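Local coordinates for protein succinate-semialdehyde dehydrogenase (Streptococcus pyogenes MGAS1882, PDB 4OGD) that probably catalyses the oxidation of succinic semialdehyde to succinate, using NADP+ as cofactor, at residues E84-C88 against F133-M139; I91-Y95 against M139-P144; M74-E80 against L256-G260; V55-R61 against L170-A174. All blocks are in the same frame, centred on the assembly; numbering follows the deposited sequence.

Contact 1 (E84-C88 against F133-M139); sequences EVDLC and FPYYQIM
With CG set anti to the backbone N (chi1 -178°) and the rest of the chain extended, E84 reaches straight out of helix 78-103 and brings OE2 to the backbone N-H groups of Y135 and Y136. C88, one turn on, turns SG to the side of its own N and rests it on the same piece of chain.

OE2 of E84 takes two hydrogen bonds. The N of Y136 comes at 2.8 Å to OE2, nearly straight at 171°, and uses the lone pair that looks away from OE1. The N of Y135, also 2.8 Å from E84 OE2, arrives on this anti side too but 31° out of the carboxylate plane and by a more bent path. Glutamate suits the place because its two methylenes carry the carboxylate from the helix to these N-H groups. E84 OE1 goes to K76, whose amine forms a salt bridge with it.

Around this polar grip the fit is apolar. C88 SG lies 3.8 Å from Y135 CB and 3.9 Å from M139 CB, a small, polarisable filler between helix 78-103 and the turn leading into helix 136-148. Farther out, L87 CD2 meets Y136 CE1 at 3.5 Å, while the hydroxyls of Y135 and Y136 bond to S166 and S420.

The two N-H groups lie close to the start of helix 136-148, and they and the lysine together probably stabilise E84 as a carboxylate, a buried charge paid for on both oxygens.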
loop_
_atom_site.group_PDB
_atom_site.type_symbol
_atom_site.label_atom_id
_atom_site.label_comp_id
_atom_site.label_asym_id
_atom_site.label_seq_id
_atom_site.Cartn_x
_atom_site.Cartn_y
_atom_site.Cartn_z
ATOM N N GLU A 84 23.696 -10.878 -11.717
ATOM C CA GLU A 84 22.434 -10.959 -10.981
ATOM C C GLU A 84 22.617 -11.749 -9.689
ATOM O O GLU A 84 22.102 -11.364 -8.635
ATOM C CB GLU A 84 21.319 -11.575 -11.827
ATOM C CG GLU A 84 19.973 -11.620 -11.099
ATOM C CD GLU A 84 18.811 -11.981 -12.001
ATOM O OE1 GLU A 84 18.965 -11.945 -13.244
ATOM O OE2 GLU A 84 17.732 -12.301 -11.459
ATOM N N VAL A 85 23.349 -12.856 -9.765
ATOM C CA VAL A 85 23.677 -13.601 -8.552
ATOM C C VAL A 85 24.414 -12.713 -7.563
ATOM O O VAL A 85 24.075 -12.693 -6.377
ATOM C CB VAL A 85 24.535 -14.839 -8.835
ATOM C CG1 VAL A 85 24.980 -15.469 -7.515
ATOM C CG2 VAL A 85 23.755 -15.834 -9.663
ATOM N N ASP A 86 25.415 -11.979 -8.050
ATOM C CA ASP A 86 26.208 -11.097 -7.192
ATOM C C ASP A 86 25.331 -10.119 -6.411
ATOM O O ASP A 86 25.538 -9.905 -5.211
ATOM C CB ASP A 86 27.240 -10.307 -8.006
ATOM C CG ASP A 86 28.349 -11.176 -8.574
ATOM O OD1 ASP A 86 28.498 -12.342 -8.149
ATOM O OD2 ASP A 86 29.085 -10.676 -9.462
ATOM N N LEU A 87 24.348 -9.534 -7.094
ATOM C CA LEU A 87 23.449 -8.578 -6.460
ATOM C C LEU A 87 22.539 -9.267 -5.441
ATOM O O LEU A 87 22.245 -8.702 -4.385
ATOM C CB LEU A 87 22.633 -7.825 -7.517
ATOM C CG LEU A 87 21.706 -6.741 -6.970
ATOM C CD1 LEU A 87 22.460 -5.818 -6.018
ATOM C CD2 LEU A 87 21.092 -5.945 -8.123
ATOM N N CYS A 88 22.107 -10.488 -5.750
ATOM C CA CYS A 88 21.286 -11.263 -4.819
ATOM C C CYS A 88 22.052 -11.546 -3.532
ATOM O O CYS A 88 21.482 -11.469 -2.445
ATOM C CB CYS A 88 20.847 -12.582 -5.446
ATOM S SG CYS A 88 19.551 -12.390 -6.684
ATOM N N PHE A 133 14.394 -11.007 -14.498
ATOM C CA PHE A 133 15.439 -11.137 -13.484
ATOM C C PHE A 133 14.949 -12.192 -12.489
ATOM O O PHE A 133 14.456 -11.865 -11.407
ATOM C CB PHE A 133 15.719 -9.798 -12.780
ATOM C CG PHE A 133 16.296 -8.742 -13.683
ATOM C CD1 PHE A 133 17.671 -8.575 -13.796
ATOM C CD2 PHE A 133 15.455 -7.910 -14.421
ATOM C CE1 PHE A 133 18.204 -7.593 -14.637
ATOM C CE2 PHE A 133 15.977 -6.928 -15.256
ATOM C CZ PHE A 133 17.352 -6.773 -15.366
ATOM N N PRO A 134 15.073 -13.472 -12.866
ATOM C CA PRO A 134 14.416 -14.584 -12.161
ATOM C C PRO A 134 14.846 -14.735 -10.701
ATOM O O PRO A 134 14.063 -15.230 -9.893
ATOM C CB PRO A 134 14.851 -15.821 -12.955
ATOM C CG PRO A 134 15.295 -15.311 -14.275
ATOM C CD PRO A 134 15.879 -13.946 -14.006
ATOM N N TYR A 135 16.066 -14.328 -10.371
ATOM C CA TYR A 135 16.540 -14.434 -8.993
ATOM C C TYR A 135 16.421 -13.124 -8.218
ATOM O O TYR A 135 15.923 -13.112 -7.087
ATOM C CB TYR A 135 17.978 -14.989 -8.943
ATOM C CG TYR A 135 17.989 -16.459 -8.596
ATOM C CD1 TYR A 135 17.289 -17.368 -9.366
ATOM C CD2 TYR A 135 18.670 -16.935 -7.473
ATOM C CE1 TYR A 135 17.265 -18.709 -9.046
ATOM C CE2 TYR A 135 18.653 -18.288 -7.145
ATOM C CZ TYR A 135 17.942 -19.166 -7.938
ATOM O OH TYR A 135 17.899 -20.514 -7.628
ATOM N N TYR A 136 16.897 -12.039 -8.821
ATOM C CA TYR A 136 16.869 -10.717 -8.206
ATOM C C TYR A 136 15.466 -10.295 -7.798
ATOM O O TYR A 136 15.285 -9.766 -6.702
ATOM C CB TYR A 136 17.531 -9.705 -9.151
ATOM C CG TYR A 136 17.240 -8.239 -8.910
ATOM C CD1 TYR A 136 17.865 -7.531 -7.882
ATOM C CD2 TYR A 136 16.389 -7.549 -9.754
ATOM C CE1 TYR A 136 17.619 -6.168 -7.692
ATOM C CE2 TYR A 136 16.135 -6.203 -9.570
ATOM C CZ TYR A 136 16.751 -5.517 -8.543
ATOM O OH TYR A 136 16.486 -4.173 -8.369
ATOM N N GLN A 137 14.469 -10.559 -8.644
ATOM C CA GLN A 137 13.108 -10.155 -8.287
ATOM C C GLN A 137 12.555 -10.982 -7.120
ATOM O O GLN A 137 11.721 -10.490 -6.355
ATOM C CB GLN A 137 12.134 -10.198 -9.473
ATOM C CG GLN A 137 12.545 -9.423 -10.717
ATOM C CD GLN A 137 12.780 -7.948 -10.505
ATOM O OE1 GLN A 137 12.370 -7.362 -9.499
ATOM N NE2 GLN A 137 13.440 -7.324 -11.476
ATOM N N ILE A 138 13.003 -12.227 -6.968
ATOM C CA ILE A 138 12.625 -12.987 -5.773
ATOM C C ILE A 138 13.336 -12.432 -4.547
ATOM O O ILE A 138 12.714 -12.176 -3.512
ATOM C CB ILE A 138 12.968 -14.488 -5.873
ATOM C CG1 ILE A 138 12.304 -15.132 -7.091
ATOM C CG2 ILE A 138 12.510 -15.208 -4.609
ATOM C CD1 ILE A 138 12.783 -16.574 -7.331
ATOM N N MET A 139 14.644 -12.238 -4.659
ATOM C CA MET A 139 15.441 -11.865 -3.497
ATOM C C MET A 139 14.996 -10.524 -2.915
ATOM O O MET A 139 15.017 -10.332 -1.693
ATOM C CB MET A 139 16.941 -11.846 -3.835
ATOM C CG MET A 139 17.835 -11.708 -2.594
ATOM S SD MET A 139 17.686 -13.123 -1.490
ATOM C CE MET A 139 18.880 -14.202 -2.274
#

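Contact 2 (I91-Y95 against M139-P144); sequences IADYY and MRVFAP
Where I91-Y95 packs on M139-P144, the two helical pieces run in nearly the same direction, their axes 26° apart and 9.0 Å from each other at the closest. The CA atoms of A92 and A143 come within 5.5 Å, which the small side chains of two alanines permit. The second helix is kinked: the N atoms of V141 and P144 lack the usual bond to the preceding turn, P144 because proline has no N-H to give.

That proline finds its place on Y95. Its CB stands 4.0 Å from the centre of the Y95 ring, only 12° off the normal, a CH-pi contact over the face; the opposite face is covered by Y94 CD1. A CG that lies beside the backbone N and anti to the carbonyl carbon (chi1 -80°) directs the Y95 ring along this seam, where CD2 also touches A143 CB at 3.6 Å. I91 sets CG2 at the edge of the same ring, and this methyl meets M139 CG at 3.8 Å. The bent thioether of M139 then curls under A92, SD lying 4.1 Å from A92 CB. R140 lends only its aliphatic base, CG to I91 CD1, and carries its guanidinium off to a salt bridge with E437.

The polar ends of the long side chains leave the seam, Y95 OH bonding to the carbonyl of S439. Between these two segments the attraction is therefore mainly dispersion and CH-pi contact, shaped by branched, ring and sulfur-bearing side chains.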
loop_
_atom_site.group_PDB
_atom_site.type_symbol
_atom_site.label_atom_id
_atom_site.label_comp_id
_atom_site.label_asym_id
_atom_site.label_seq_id
_atom_site.Cartn_x
_atom_site.Cartn_y
_atom_site.Cartn_z
ATOM N N ILE A 91 21.975 -8.380 -1.487
ATOM C CA ILE A 91 20.661 -8.103 -0.904
ATOM C C ILE A 91 20.401 -8.963 0.339
ATOM O O ILE A 91 19.931 -8.460 1.361
ATOM C CB ILE A 91 19.535 -8.286 -1.945
ATOM C CG1 ILE A 91 19.658 -7.230 -3.040
ATOM C CG2 ILE A 91 18.177 -8.190 -1.276
ATOM C CD1 ILE A 91 18.747 -7.476 -4.247
ATOM N N ALA A 92 20.717 -10.252 0.252
ATOM C CA ALA A 92 20.566 -11.181 1.373
ATOM C C ALA A 92 21.428 -10.738 2.551
ATOM O O ALA A 92 20.944 -10.633 3.685
ATOM C CB ALA A 92 20.951 -12.589 0.935
ATOM N N ASP A 93 22.702 -10.452 2.285
ATOM C CA ASP A 93 23.587 -10.002 3.362
ATOM C C ASP A 93 23.098 -8.682 3.956
ATOM O O ASP A 93 23.142 -8.494 5.171
ATOM C CB ASP A 93 25.032 -9.861 2.874
ATOM C CG ASP A 93 25.776 -11.188 2.812
ATOM O OD1 ASP A 93 25.460 -12.125 3.592
ATOM O OD2 ASP A 93 26.694 -11.284 1.970
ATOM N N TYR A 94 22.620 -7.774 3.100
ATOM C CA TYR A 94 22.095 -6.488 3.553
ATOM C C TYR A 94 20.979 -6.652 4.585
ATOM O O TYR A 94 21.053 -6.101 5.677
ATOM C CB TYR A 94 21.593 -5.688 2.349
ATOM C CG TYR A 94 20.928 -4.351 2.649
ATOM C CD1 TYR A 94 19.546 -4.229 2.635
ATOM C CD2 TYR A 94 21.687 -3.208 2.894
ATOM C CE1 TYR A 94 18.933 -3.015 2.883
ATOM C CE2 TYR A 94 21.084 -1.987 3.141
ATOM C CZ TYR A 94 19.705 -1.896 3.131
ATOM O OH TYR A 94 19.119 -0.680 3.372
ATOM N N TYR A 95 19.947 -7.419 4.252
ATOM C CA TYR A 95 18.808 -7.518 5.160
ATOM C C TYR A 95 19.140 -8.300 6.430
ATOM O O TYR A 95 18.612 -8.011 7.498
ATOM C CB TYR A 95 17.575 -8.068 4.434
ATOM C CG TYR A 95 16.898 -6.983 3.631
ATOM C CD1 TYR A 95 16.264 -5.925 4.274
ATOM C CD2 TYR A 95 16.909 -7.003 2.239
ATOM C CE1 TYR A 95 15.652 -4.919 3.558
ATOM C CE2 TYR A 95 16.302 -5.997 1.509
ATOM C CZ TYR A 95 15.677 -4.958 2.175
ATOM O OH TYR A 95 15.062 -3.942 1.474
ATOM N N MET A 139 14.644 -12.238 -4.659
ATOM C CA MET A 139 15.441 -11.865 -3.497
ATOM C C MET A 139 14.996 -10.524 -2.915
ATOM O O MET A 139 15.017 -10.332 -1.693
ATOM C CB MET A 139 16.941 -11.846 -3.835
ATOM C CG MET A 139 17.835 -11.708 -2.594
ATOM S SD MET A 139 17.686 -13.123 -1.490
ATOM C CE MET A 139 18.880 -14.202 -2.274
ATOM N N ARG A 140 14.559 -9.612 -3.783
ATOM C CA ARG A 140 14.110 -8.290 -3.336
ATOM C C ARG A 140 12.994 -8.386 -2.314
ATOM O O ARG A 140 12.887 -7.533 -1.434
ATOM C CB ARG A 140 13.650 -7.419 -4.516
ATOM C CG ARG A 140 14.797 -6.857 -5.347
ATOM C CD ARG A 140 14.455 -5.562 -6.093
ATOM N NE ARG A 140 13.092 -5.499 -6.602
ATOM C CZ ARG A 140 12.731 -4.865 -7.719
ATOM N NH1 ARG A 140 13.633 -4.247 -8.474
ATOM N NH2 ARG A 140 11.462 -4.870 -8.094
ATOM N N VAL A 141 12.158 -9.411 -2.435
ATOM C CA VAL A 141 11.046 -9.569 -1.503
ATOM C C VAL A 141 11.238 -10.697 -0.502
ATOM O O VAL A 141 10.757 -10.594 0.626
ATOM C CB VAL A 141 9.683 -9.712 -2.225
ATOM C CG1 VAL A 141 9.364 -8.438 -2.963
ATOM C CG2 VAL A 141 9.687 -10.885 -3.184
ATOM N N PHE A 142 11.946 -11.764 -0.885
ATOM C CA PHE A 142 12.198 -12.831 0.075
ATOM C C PHE A 142 13.057 -12.351 1.251
ATOM O O PHE A 142 12.738 -12.641 2.408
ATOM C CB PHE A 142 12.850 -14.049 -0.588
ATOM C CG PHE A 142 13.335 -15.065 0.402
ATOM C CD1 PHE A 142 12.427 -15.837 1.113
ATOM C CD2 PHE A 142 14.691 -15.221 0.650
ATOM C CE1 PHE A 142 12.865 -16.767 2.053
ATOM C CE2 PHE A 142 15.133 -16.142 1.596
ATOM C CZ PHE A 142 14.224 -16.912 2.286
ATOM N N ALA A 143 14.148 -11.642 0.963
ATOM C CA ALA A 143 15.075 -11.246 2.030
ATOM C C ALA A 143 14.394 -10.457 3.159
ATOM O O ALA A 143 14.494 -10.847 4.327
ATOM C CB ALA A 143 16.297 -10.493 1.472
ATOM N N PRO A 144 13.678 -9.361 2.828
ATOM C CA PRO A 144 13.061 -8.632 3.947
ATOM C C PRO A 144 11.911 -9.382 4.628
ATOM O O PRO A 144 11.772 -9.321 5.849
ATOM C CB PRO A 144 12.551 -7.342 3.287
ATOM C CG PRO A 144 12.347 -7.717 1.849
ATOM C CD PRO A 144 13.475 -8.661 1.543
#

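Contact 3 (M74-E80 against L256-G260); sequences MGKLFTE and LYNAG
E80 and N258 meet through a hydrogen bond from the backbone N of N258 to E80 OE2, 2.8 Å long and almost straight at 172°, entering on the syn side and out of the carboxylate plane. The same carboxylate lies stacked over one face of the Y257 ring, the two planes 25° apart, with E80 CD 3.6 Å above the ring plane and displaced toward its rim. Beside it, N258 OD1 rests against the aliphatic part of K76, 3.4 Å from CB and 3.5 Å from CE.

The next shell fixes these groups. K76 bends at chi3 so that NZ reaches the carbonyl of N132 as well as E84, and N258 ND2 bonds to that carbonyl. G75, with positive phi, turns the chain out of helix 63-74 toward K76, whose N makes a weak bond to M74 SD. Across the contact N258, A259 and G260 all have positive phi, a left-handed conformation that asparagine and glycine adopt readily and A259 takes at more cost.

The NAGQVC sequence begun by N258 is the segment that carries the catalytic cysteine in aldehyde dehydrogenases, and N132 belongs to their WNFP motif, so the arrangement probably lies just behind the active site.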
loop_
_atom_site.group_PDB
_atom_site.type_symbol
_atom_site.label_atom_id
_atom_site.label_comp_id
_atom_site.label_asym_id
_atom_site.label_seq_id
_atom_site.Cartn_x
_atom_site.Cartn_y
_atom_site.Cartn_z
ATOM N N MET A 74 15.764 -18.402 -19.476
ATOM C CA MET A 74 15.210 -17.232 -20.152
ATOM C C MET A 74 16.153 -16.513 -21.109
ATOM O O MET A 74 15.792 -15.478 -21.672
ATOM C CB MET A 74 14.573 -16.272 -19.134
ATOM C CG MET A 74 15.447 -15.909 -17.943
ATOM S SD MET A 74 16.827 -14.849 -18.369
ATOM C CE MET A 74 15.942 -13.417 -19.008
ATOM N N GLY A 75 17.354 -17.059 -21.297
ATOM C CA GLY A 75 18.225 -16.631 -22.380
ATOM C C GLY A 75 19.274 -15.569 -22.124
ATOM O O GLY A 75 20.070 -15.287 -23.022
ATOM N N LYS A 76 19.284 -14.956 -20.941
ATOM C CA LYS A 76 20.176 -13.819 -20.736
ATOM C C LYS A 76 21.632 -14.233 -20.766
ATOM O O LYS A 76 21.962 -15.385 -20.480
ATOM C CB LYS A 76 19.870 -13.052 -19.444
ATOM C CG LYS A 76 20.190 -13.777 -18.147
ATOM C CD LYS A 76 20.066 -12.813 -16.961
ATOM C CE LYS A 76 18.652 -12.233 -16.822
ATOM N NZ LYS A 76 18.596 -11.082 -15.854
ATOM N N LEU A 77 22.493 -13.285 -21.121
ATOM C CA LEU A 77 23.934 -13.516 -21.125
ATOM C C LEU A 77 24.365 -14.121 -19.791
ATOM O O LEU A 77 23.911 -13.695 -18.728
ATOM C CB LEU A 77 24.673 -12.202 -21.353
ATOM C CG LEU A 77 24.400 -11.461 -22.658
ATOM C CD1 LEU A 77 25.273 -10.218 -22.730
ATOM C CD2 LEU A 77 24.611 -12.364 -23.863
ATOM N N PHE A 78 25.202 -15.150 -19.849
ATOM C CA PHE A 78 25.723 -15.781 -18.643
ATOM C C PHE A 78 26.416 -14.766 -17.731
ATOM O O PHE A 78 26.301 -14.846 -16.509
ATOM C CB PHE A 78 26.695 -16.898 -19.040
ATOM C CG PHE A 78 27.351 -17.600 -17.877
ATOM C CD1 PHE A 78 26.640 -18.507 -17.097
ATOM C CD2 PHE A 78 28.694 -17.386 -17.595
ATOM C CE1 PHE A 78 27.252 -19.179 -16.040
ATOM C CE2 PHE A 78 29.316 -18.056 -16.536
ATOM C CZ PHE A 78 28.592 -18.949 -15.761
ATOM N N THR A 79 27.132 -13.817 -18.324
ATOM C CA THR A 79 27.814 -12.784 -17.542
ATOM C C THR A 79 26.816 -11.902 -16.798
ATOM O O THR A 79 27.062 -11.516 -15.650
ATOM C CB THR A 79 28.751 -11.906 -18.400
ATOM O OG1 THR A 79 28.028 -11.385 -19.525
ATOM C CG2 THR A 79 29.942 -12.722 -18.892
ATOM N N GLU A 80 25.698 -11.581 -17.450
ATOM C CA GLU A 80 24.646 -10.802 -16.795
ATOM C C GLU A 80 24.030 -11.599 -15.658
ATOM O O GLU A 80 23.713 -11.045 -14.599
ATOM C CB GLU A 80 23.548 -10.407 -17.789
ATOM C CG GLU A 80 23.907 -9.252 -18.711
ATOM C CD GLU A 80 22.761 -8.859 -19.628
ATOM O OE1 GLU A 80 21.640 -9.376 -19.434
ATOM O OE2 GLU A 80 22.984 -8.035 -20.542
ATOM N N LEU A 256 20.531 -1.869 -24.228
ATOM C CA LEU A 256 20.735 -3.233 -24.709
ATOM C C LEU A 256 21.077 -4.280 -23.643
ATOM O O LEU A 256 21.107 -5.470 -23.937
ATOM C CB LEU A 256 21.778 -3.255 -25.835
ATOM C CG LEU A 256 21.411 -2.406 -27.056
ATOM C CD1 LEU A 256 22.498 -2.517 -28.096
ATOM C CD2 LEU A 256 20.095 -2.868 -27.647
ATOM N N TYR A 257 21.320 -3.843 -22.415
ATOM C CA TYR A 257 21.485 -4.787 -21.312
ATOM C C TYR A 257 20.223 -5.636 -21.200
ATOM O O TYR A 257 19.101 -5.113 -21.295
ATOM C CB TYR A 257 21.745 -4.020 -20.018
ATOM C CG TYR A 257 21.771 -4.867 -18.774
ATOM C CD1 TYR A 257 20.612 -5.070 -18.035
ATOM C CD2 TYR A 257 22.955 -5.431 -18.319
ATOM C CE1 TYR A 257 20.618 -5.827 -16.900
ATOM C CE2 TYR A 257 22.971 -6.199 -17.161
ATOM C CZ TYR A 257 21.793 -6.391 -16.463
ATOM O OH TYR A 257 21.757 -7.150 -15.317
ATOM N N ASN A 258 20.406 -6.942 -21.022
ATOM C CA ASN A 258 19.301 -7.906 -20.967
ATOM C C ASN A 258 18.423 -7.830 -22.215
ATOM O O ASN A 258 17.210 -8.042 -22.153
ATOM C CB ASN A 258 18.474 -7.735 -19.678
ATOM C CG ASN A 258 17.775 -9.022 -19.242
ATOM O OD1 ASN A 258 18.176 -10.130 -19.607
ATOM N ND2 ASN A 258 16.729 -8.876 -18.430
ATOM N N ALA A 259 19.065 -7.506 -23.342
ATOM C CA ALA A 259 18.405 -7.314 -24.635
ATOM C C ALA A 259 17.241 -6.331 -24.571
ATOM O O ALA A 259 16.280 -6.438 -25.336
ATOM C CB ALA A 259 17.958 -8.671 -25.237
ATOM N N GLY A 260 17.332 -5.371 -23.658
ATOM C CA GLY A 260 16.315 -4.337 -23.536
ATOM C C GLY A 260 15.101 -4.755 -22.731
ATOM O O GLY A 260 14.162 -3.973 -22.579
#

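Contact 4 (V55-R61 against L170-A174); sequences VANILRR and LVLEA
L170 divides its two methyls among three residues of the other helix: CD1 sits on I58 CG2 at 3.5 Å, while CD2 lies 3.8 Å from V55 CG1 and 3.7 Å from L59 CD2. With CG anti to its backbone N (chi1 166°), the leucine leans across to this group, and its forked end suits contact with three branched neighbours at once. V55 and L59 meet it at about a right angle; I58 slides past it in the opposite sense.

Toward the end of helix 161-173 the gap narrows. A174 CB comes to 3.5 Å from V55 CG2, a tight pair of methyls, and I58 CD1 reaches A174 CA at 3.6 Å; the single methyl of alanine lets the chains come this close. Helix 161-173 is the crossover of a beta-alpha-beta unit, linking the adjacent parallel strands 152-155 and 181-183 of the Rossmann-type sheet, and helix 45-61 packs against it from the N-terminal part of the chain. Y66 of helix 63-74 also touches L170 and E173.

At the exposed border the helices are joined by a salt bridge. E173 extends over I58, its CG 3.8 Å from I58 CD1, and offers OE2 to R61 NH2 at 2.7 Å. The carboxylate oxygen lies almost in the guanidinium plane at its edge, but the donor approaches on the syn side 32° out of the carboxylate plane.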
loop_
_atom_site.group_PDB
_atom_site.type_symbol
_atom_site.label_atom_id
_atom_site.label_comp_id
_atom_site.label_asym_id
_atom_site.label_seq_id
_atom_site.Cartn_x
_atom_site.Cartn_y
_atom_site.Cartn_z
ATOM N N VAL A 55 22.320 -18.283 2.714
ATOM C CA VAL A 55 21.797 -18.205 1.355
ATOM C C VAL A 55 22.797 -17.462 0.472
ATOM O O VAL A 55 23.140 -17.926 -0.616
ATOM C CB VAL A 55 20.412 -17.516 1.298
ATOM C CG1 VAL A 55 20.046 -17.188 -0.142
ATOM C CG2 VAL A 55 19.355 -18.404 1.914
ATOM N N ALA A 56 23.276 -16.319 0.961
ATOM C CA ALA A 56 24.286 -15.543 0.246
ATOM C C ALA A 56 25.560 -16.362 0.043
ATOM O O ALA A 56 26.168 -16.333 -1.033
ATOM C CB ALA A 56 24.592 -14.249 0.998
ATOM N N ASN A 57 25.955 -17.095 1.080
ATOM C CA ASN A 57 27.152 -17.937 1.031
ATOM C C ASN A 57 27.074 -19.016 -0.047
ATOM O O ASN A 57 28.035 -19.241 -0.794
ATOM C CB ASN A 57 27.360 -18.580 2.407
ATOM C CG ASN A 57 28.750 -19.165 2.589
ATOM O OD1 ASN A 57 28.893 -20.315 3.001
ATOM N ND2 ASN A 57 29.775 -18.372 2.311
ATOM N N ILE A 58 25.932 -19.690 -0.124
ATOM C CA ILE A 58 25.734 -20.729 -1.129
ATOM C C ILE A 58 25.659 -20.133 -2.533
ATOM O O ILE A 58 26.155 -20.725 -3.495
ATOM C CB ILE A 58 24.490 -21.576 -0.832
ATOM C CG1 ILE A 58 24.676 -22.323 0.489
ATOM C CG2 ILE A 58 24.219 -22.558 -1.974
ATOM C CD1 ILE A 58 23.383 -22.919 1.033
ATOM N N LEU A 59 25.048 -18.956 -2.655
ATOM C CA LEU A 59 25.042 -18.251 -3.932
ATOM C C LEU A 59 26.462 -17.914 -4.397
ATOM O O LEU A 59 26.780 -18.063 -5.584
ATOM C CB LEU A 59 24.179 -16.992 -3.858
ATOM C CG LEU A 59 22.675 -17.239 -3.944
ATOM C CD1 LEU A 59 21.928 -15.938 -3.660
ATOM C CD2 LEU A 59 22.283 -17.788 -5.317
ATOM N N ARG A 60 27.318 -17.496 -3.467
ATOM C CA ARG A 60 28.725 -17.261 -3.785
ATOM C C ARG A 60 29.407 -18.542 -4.253
ATOM O O ARG A 60 30.086 -18.564 -5.282
ATOM C CB ARG A 60 29.490 -16.719 -2.569
ATOM C CG ARG A 60 29.248 -15.262 -2.238
ATOM C CD ARG A 60 30.193 -14.820 -1.115
ATOM N NE ARG A 60 30.074 -13.389 -0.849
ATOM C CZ ARG A 60 29.292 -12.856 0.084
ATOM N NH1 ARG A 60 28.570 -13.631 0.878
ATOM N NH2 ARG A 60 29.242 -11.539 0.229
ATOM N N ARG A 61 29.235 -19.601 -3.471
ATOM C CA ARG A 61 29.866 -20.891 -3.747
ATOM C C ARG A 61 29.440 -21.468 -5.099
ATOM O O ARG A 61 30.260 -21.998 -5.867
ATOM C CB ARG A 61 29.506 -21.884 -2.632
ATOM C CG ARG A 61 30.284 -23.201 -2.695
ATOM C CD ARG A 61 29.670 -24.213 -1.752
ATOM N NE ARG A 61 28.405 -24.708 -2.289
ATOM C CZ ARG A 61 27.445 -25.268 -1.561
ATOM N NH1 ARG A 61 27.592 -25.386 -0.245
ATOM N NH2 ARG A 61 26.328 -25.690 -2.149
ATOM N N LEU A 170 17.607 -23.746 -2.777
ATOM C CA LEU A 170 18.669 -22.930 -2.192
ATOM C C LEU A 170 18.377 -22.572 -0.735
ATOM O O LEU A 170 19.240 -22.703 0.143
ATOM C CB LEU A 170 18.840 -21.652 -3.019
ATOM C CG LEU A 170 19.655 -20.482 -2.454
ATOM C CD1 LEU A 170 21.122 -20.862 -2.284
ATOM C CD2 LEU A 170 19.528 -19.244 -3.338
ATOM N N VAL A 171 17.162 -22.100 -0.483
ATOM C CA VAL A 171 16.785 -21.639 0.847
ATOM C C VAL A 171 16.743 -22.806 1.843
ATOM O O VAL A 171 17.167 -22.670 2.995
ATOM C CB VAL A 171 15.456 -20.845 0.787
ATOM C CG1 VAL A 171 14.872 -20.624 2.168
ATOM C CG2 VAL A 171 15.692 -19.518 0.082
ATOM N N LEU A 172 16.246 -23.955 1.396
ATOM C CA LEU A 172 16.285 -25.167 2.205
ATOM C C LEU A 172 17.727 -25.612 2.461
ATOM O O LEU A 172 18.075 -25.987 3.587
ATOM C CB LEU A 172 15.493 -26.281 1.522
ATOM C CG LEU A 172 13.987 -26.016 1.461
ATOM C CD1 LEU A 172 13.344 -26.953 0.456
ATOM C CD2 LEU A 172 13.356 -26.188 2.834
ATOM N N GLU A 173 18.560 -25.558 1.425
ATOM C CA GLU A 173 19.972 -25.914 1.565
ATOM C C GLU A 173 20.680 -25.048 2.604
ATOM O O GLU A 173 21.571 -25.522 3.320
ATOM C CB GLU A 173 20.705 -25.819 0.222
ATOM C CG GLU A 173 22.123 -26.412 0.273
ATOM C CD GLU A 173 22.870 -26.310 -1.042
ATOM O OE1 GLU A 173 22.296 -25.799 -2.025
ATOM O OE2 GLU A 173 24.046 -26.751 -1.085
ATOM N N ALA A 174 20.271 -23.785 2.691
ATOM C CA ALA A 174 20.855 -22.836 3.633
ATOM C C ALA A 174 20.427 -23.085 5.077
ATOM O O ALA A 174 20.916 -22.425 6.000
ATOM C CB ALA A 174 20.526 -21.403 3.219
#

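Overall arrangement
Contacts 1 and 2 join the same pair, helices 78-103 and 136-148, and share M139; both are core, the centre of contact 1 about 9 Å from that of the chain. Their chemistry turns from polar near the start of helix 136-148 to apolar farther along. Contact 3 involves the first turn of helix 78-103 and the loop before it and relies on a carboxylate and backbone N-H, as contact 1 does; the K76-E84 salt bridge links the two. Contact 4, its centre about 21 Å out, is the most peripheral and alone has a surface edge of exposed touching residues, though its V55 and L59 pack on M139. R60 and D93 tie contacts 2 and 4 together; contact 3 touches neither.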